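Local coordinates for protein ribonuclease T2 (Homo sapiens, PDB 3T0O) that cleaves single-stranded RNA, preferentially between purine and uridine residues, and so degrades microbial RNA for sensing by TLR8 in innate immunity, at residues A[10-23]-A[171-184]. Residues are numbered along the deposited sequence; the frame is centred on the assembly and turned at random.
Sequences WKKLIMVQHWPETV and TIGQIELCLTKQDQ
Lys181 lies across the indole of Trp10 and ends on that residue's own backbone carbonyl. Its CG is anti to the backbone N (chi1 171°) and the chain beyond is extended, which lays CG against CZ3 and CH2 and brings CE over one face of the six-membered ring. CE sits 3.4 Å from the centroid of the Trp10 six-membered ring, a CH-pi contact almost on the ring normal. NZ stands further off, 4.5 Å from the same centroid, as a cation-pi partner. The ammonium gives a hydrogen bond of 2.8 Å from Lys181 NZ to Trp10 O and another to a water.

Leu13 follows, in a hydrogen-bonded antiparallel pair with Leu179. Leu13 N to Leu179 O measures 3.0 Å, and Leu179 N to Leu13 O 2.8 Å. Leu13 CD1 reaches beyond the pair to Gln184 CG, at 3.6 Å. The pairs Met15-Leu177 and Gln17-Ile175 each make the same two backbone hydrogen bonds. Val16, on the opposite face and paired with Glu176, sets CG1 against the amide of the neighbouring Gln174, whose OE1 accepts a hydrogen bond from water that also contacts His18 ND1. At the far end Thr22 OG1 donates to Ile172 O at 2.7 Å, tying helix 20-23 to strand 171-180.

The two strands are neighbours in the buried central antiparallel sheet of the RNase T2 fold, flanked by strands 39-45 and 157-161. Gln174 is hydrogen-bonded to His41, a predicted active-site residue, and to Gln159, opposite a classic bulge at Gly173 and Gln174. Helix 107-121 covers the Met15, Gln17 and Leu179 face, while on the other face Cys178 forms a disulfide with Cys189.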
# COMPACT_ATOMS: atom_id res chain seq x y z
N TRP A 10 13.14 -14.73 -3.04
CA TRP A 10 12.46 -13.54 -3.69
C TRP A 10 13.42 -12.57 -4.44
O TRP A 10 14.63 -12.55 -4.20
CB TRP A 10 11.59 -12.81 -2.69
CG TRP A 10 12.30 -12.20 -1.52
CD1 TRP A 10 12.66 -12.83 -0.34
CD2 TRP A 10 12.74 -10.88 -1.42
NE1 TRP A 10 13.24 -11.91 0.51
CE2 TRP A 10 13.34 -10.72 -0.14
CE3 TRP A 10 12.68 -9.78 -2.28
CZ2 TRP A 10 13.86 -9.50 0.30
CZ3 TRP A 10 13.23 -8.54 -1.85
CH2 TRP A 10 13.79 -8.42 -0.55
N LYS A 11 12.90 -11.80 -5.38
CA LYS A 11 13.79 -11.00 -6.22
C LYS A 11 13.56 -9.51 -6.15
O LYS A 11 14.47 -8.75 -6.37
CB LYS A 11 13.78 -11.44 -7.68
CG LYS A 11 14.59 -12.73 -7.91
CD LYS A 11 13.81 -13.63 -8.83
CE LYS A 11 14.62 -14.81 -9.34
NZ LYS A 11 15.12 -14.57 -10.73
N LYS A 12 12.33 -9.11 -5.88
CA LYS A 12 12.04 -7.68 -5.76
C LYS A 12 11.04 -7.43 -4.66
O LYS A 12 10.32 -8.32 -4.18
CB LYS A 12 11.47 -7.12 -7.09
CG LYS A 12 10.08 -7.64 -7.34
CD LYS A 12 9.68 -7.39 -8.80
CE LYS A 12 8.30 -7.97 -9.03
NZ LYS A 12 8.45 -9.34 -9.53
N LEU A 13 10.94 -6.16 -4.30
CA LEU A 13 9.98 -5.74 -3.32
C LEU A 13 8.80 -5.07 -4.02
O LEU A 13 8.99 -4.51 -5.09
CB LEU A 13 10.64 -4.72 -2.37
CG LEU A 13 11.65 -5.40 -1.45
CD1 LEU A 13 12.61 -4.31 -0.90
CD2 LEU A 13 10.86 -6.15 -0.33
N ILE A 14 7.63 -5.09 -3.39
CA ILE A 14 6.48 -4.37 -3.94
C ILE A 14 5.96 -3.42 -2.88
O ILE A 14 5.60 -3.88 -1.78
CB ILE A 14 5.40 -5.36 -4.36
CG1 ILE A 14 5.90 -6.39 -5.33
CG2 ILE A 14 4.23 -4.56 -5.06
CD1 ILE A 14 4.91 -7.60 -5.45
N MET A 15 6.01 -2.10 -3.14
CA MET A 15 5.44 -1.14 -2.20
C MET A 15 3.97 -1.03 -2.58
O MET A 15 3.64 -0.65 -3.69
CB MET A 15 6.09 0.22 -2.31
CG MET A 15 5.31 1.31 -1.56
SD MET A 15 5.16 1.04 0.25
CE MET A 15 4.57 2.60 0.85
N VAL A 16 3.07 -1.38 -1.66
CA VAL A 16 1.65 -1.52 -1.95
C VAL A 16 0.95 -0.45 -1.16
O VAL A 16 1.09 -0.36 0.09
CB VAL A 16 1.19 -2.89 -1.43
CG1 VAL A 16 -0.32 -3.04 -1.78
CG2 VAL A 16 2.06 -3.95 -2.11
N GLN A 17 0.18 0.42 -1.83
CA GLN A 17 -0.56 1.48 -1.17
C GLN A 17 -2.02 1.33 -1.61
O GLN A 17 -2.29 0.88 -2.70
CB GLN A 17 -0.03 2.83 -1.64
CG GLN A 17 1.40 3.05 -1.15
CD GLN A 17 2.00 4.32 -1.67
OE1 GLN A 17 2.71 4.32 -2.71
NE2 GLN A 17 1.69 5.38 -1.05
N HIS A 18 -2.92 1.69 -0.71
CA HIS A 18 -4.35 1.49 -1.00
C HIS A 18 -5.18 2.68 -0.61
O HIS A 18 -4.74 3.53 0.13
CB HIS A 18 -4.86 0.14 -0.47
CG HIS A 18 -4.64 -0.06 1.01
ND1 HIS A 18 -4.82 -1.31 1.56
CD2 HIS A 18 -4.23 0.76 2.00
CE1 HIS A 18 -4.61 -1.22 2.87
NE2 HIS A 18 -4.17 0.00 3.15
N TRP A 19 -6.39 2.72 -1.19
CA TRP A 19 -7.28 3.84 -1.04
C TRP A 19 -8.34 3.44 -0.06
O TRP A 19 -9.16 2.60 -0.34
CB TRP A 19 -7.87 4.14 -2.42
CG TRP A 19 -8.79 5.32 -2.39
CD1 TRP A 19 -10.16 5.34 -2.70
CD2 TRP A 19 -8.43 6.67 -2.07
NE1 TRP A 19 -10.63 6.64 -2.58
CE2 TRP A 19 -9.61 7.46 -2.19
CE3 TRP A 19 -7.23 7.29 -1.72
CZ2 TRP A 19 -9.62 8.84 -1.95
CZ3 TRP A 19 -7.24 8.66 -1.46
CH2 TRP A 19 -8.43 9.41 -1.54
N PRO A 20 -8.30 4.02 1.14
CA PRO A 20 -9.21 3.57 2.19
C PRO A 20 -10.66 3.55 1.84
O PRO A 20 -11.37 2.61 2.13
CB PRO A 20 -8.96 4.59 3.32
CG PRO A 20 -7.45 4.83 3.24
CD PRO A 20 -7.28 4.94 1.66
N GLU A 21 -11.17 4.54 1.16
CA GLU A 21 -12.61 4.49 0.87
C GLU A 21 -13.00 3.29 0.01
O GLU A 21 -14.13 2.78 0.16
CB GLU A 21 -12.97 5.79 0.16
CG GLU A 21 -14.44 5.87 -0.36
CD GLU A 21 -15.48 5.66 0.72
OE1 GLU A 21 -15.20 6.06 1.84
OE2 GLU A 21 -16.62 5.19 0.40
N THR A 22 -12.06 2.87 -0.83
CA THR A 22 -12.35 1.64 -1.56
C THR A 22 -12.20 0.37 -0.76
O THR A 22 -13.09 -0.51 -0.81
CB THR A 22 -11.47 1.54 -2.76
OG1 THR A 22 -11.76 2.65 -3.60
CG2 THR A 22 -11.72 0.25 -3.58
N VAL A 23 -11.11 0.25 -0.03
CA VAL A 23 -10.81 -1.02 0.61
C VAL A 23 -11.48 -1.24 1.97
O VAL A 23 -11.55 -2.41 2.43
CB VAL A 23 -9.30 -1.32 0.66
CG1 VAL A 23 -8.67 -1.36 -0.79
CG2 VAL A 23 -8.55 -0.34 1.58
N THR A 171 -13.82 0.04 -9.10
CA THR A 171 -13.39 1.08 -8.21
C THR A 171 -11.90 0.91 -7.91
O THR A 171 -11.49 -0.18 -7.48
CB THR A 171 -14.15 0.94 -6.93
OG1 THR A 171 -15.56 0.87 -7.24
CG2 THR A 171 -13.85 2.18 -6.07
N ILE A 172 -11.10 1.96 -8.11
CA ILE A 172 -9.64 1.82 -7.84
C ILE A 172 -9.42 1.65 -6.37
O ILE A 172 -9.98 2.39 -5.58
CB ILE A 172 -8.84 2.97 -8.44
CG1 ILE A 172 -7.33 2.69 -8.29
CG2 ILE A 172 -9.13 4.34 -7.72
CD1 ILE A 172 -6.47 3.78 -9.00
N GLY A 173 -8.53 0.71 -6.04
CA GLY A 173 -8.28 0.36 -4.62
C GLY A 173 -6.81 0.36 -4.27
O GLY A 173 -6.52 0.60 -3.12
N GLN A 174 -5.93 0.00 -5.21
CA GLN A 174 -4.53 -0.30 -4.74
C GLN A 174 -3.56 -0.01 -5.85
O GLN A 174 -3.85 -0.31 -7.00
CB GLN A 174 -4.51 -1.77 -4.26
CG GLN A 174 -3.13 -2.19 -3.70
CD GLN A 174 -3.35 -3.42 -2.80
OE1 GLN A 174 -3.61 -3.24 -1.63
NE2 GLN A 174 -3.14 -4.58 -3.35
N ILE A 175 -2.42 0.61 -5.50
CA ILE A 175 -1.40 0.93 -6.49
C ILE A 175 -0.12 0.34 -5.98
O ILE A 175 0.24 0.53 -4.80
CB ILE A 175 -1.31 2.40 -6.64
CG1 ILE A 175 -2.61 2.94 -7.32
CG2 ILE A 175 0.02 2.79 -7.37
CD1 ILE A 175 -2.65 4.51 -7.38
N GLU A 176 0.52 -0.43 -6.82
CA GLU A 176 1.76 -1.18 -6.45
C GLU A 176 2.89 -0.65 -7.28
O GLU A 176 2.76 -0.45 -8.49
CB GLU A 176 1.64 -2.67 -6.67
CG GLU A 176 0.42 -3.18 -5.85
CD GLU A 176 0.30 -4.64 -5.90
OE1 GLU A 176 0.91 -5.24 -6.77
OE2 GLU A 176 -0.46 -5.19 -5.09
N LEU A 177 4.04 -0.41 -6.64
CA LEU A 177 5.26 0.05 -7.34
C LEU A 177 6.35 -0.92 -6.90
O LEU A 177 6.57 -1.15 -5.71
CB LEU A 177 5.66 1.47 -6.93
CG LEU A 177 4.66 2.55 -7.43
CD1 LEU A 177 4.76 3.82 -6.58
CD2 LEU A 177 4.98 2.79 -8.91
N CYS A 178 7.06 -1.48 -7.88
CA CYS A 178 8.12 -2.42 -7.53
C CYS A 178 9.41 -1.68 -7.23
O CYS A 178 9.70 -0.61 -7.77
CB CYS A 178 8.33 -3.42 -8.64
SG CYS A 178 6.90 -4.58 -8.62
N LEU A 179 10.20 -2.28 -6.34
CA LEU A 179 11.42 -1.64 -5.81
C LEU A 179 12.53 -2.65 -5.76
O LEU A 179 12.31 -3.86 -5.55
CB LEU A 179 11.19 -1.10 -4.37
CG LEU A 179 10.07 -0.09 -4.23
CD1 LEU A 179 9.88 0.18 -2.73
CD2 LEU A 179 10.41 1.19 -4.93
N THR A 180 13.75 -2.19 -5.97
CA THR A 180 14.88 -3.15 -6.00
C THR A 180 15.12 -3.73 -4.63
O THR A 180 14.86 -3.13 -3.62
CB THR A 180 16.16 -2.52 -6.51
OG1 THR A 180 16.56 -1.46 -5.59
CG2 THR A 180 15.94 -1.99 -7.96
N LYS A 181 15.68 -4.94 -4.61
CA LYS A 181 15.79 -5.65 -3.37
C LYS A 181 16.74 -4.97 -2.41
O LYS A 181 16.43 -4.72 -1.24
CB LYS A 181 16.29 -7.05 -3.73
CG LYS A 181 16.70 -7.93 -2.61
CD LYS A 181 16.61 -9.38 -3.18
CE LYS A 181 16.41 -10.42 -2.16
NZ LYS A 181 16.81 -11.76 -2.67
N GLN A 182 17.91 -4.60 -2.91
CA GLN A 182 18.93 -4.07 -2.00
C GLN A 182 18.72 -2.66 -1.52
O GLN A 182 18.75 -2.45 -0.29
CB GLN A 182 20.34 -4.30 -2.54
CG GLN A 182 20.67 -5.77 -2.62
CD GLN A 182 20.57 -6.50 -1.26
OE1 GLN A 182 20.89 -5.95 -0.19
NE2 GLN A 182 20.15 -7.76 -1.32
N ASP A 183 18.39 -1.72 -2.44
CA ASP A 183 18.32 -0.28 -2.11
C ASP A 183 16.90 0.31 -2.27
O ASP A 183 16.71 1.52 -2.11
CB ASP A 183 19.27 0.51 -3.05
CG ASP A 183 20.61 -0.17 -3.22
OD1 ASP A 183 21.17 -0.63 -2.20
OD2 ASP A 183 21.11 -0.25 -4.37
N GLN A 184 15.95 -0.54 -2.63
CA GLN A 184 14.53 -0.19 -2.83
C GLN A 184 14.39 0.97 -3.76
O GLN A 184 13.65 1.93 -3.44
CB GLN A 184 13.83 0.11 -1.48
CG GLN A 184 13.95 -1.03 -0.51
CD GLN A 184 15.31 -1.05 0.18
OE1 GLN A 184 15.74 -0.04 0.73
NE2 GLN A 184 15.96 -2.21 0.19
O HOH W 1 15.88 -13.96 -1.38
O HOH W 2 15.24 -6.25 -7.30
O HOH W 3 -5.88 -3.31 0.03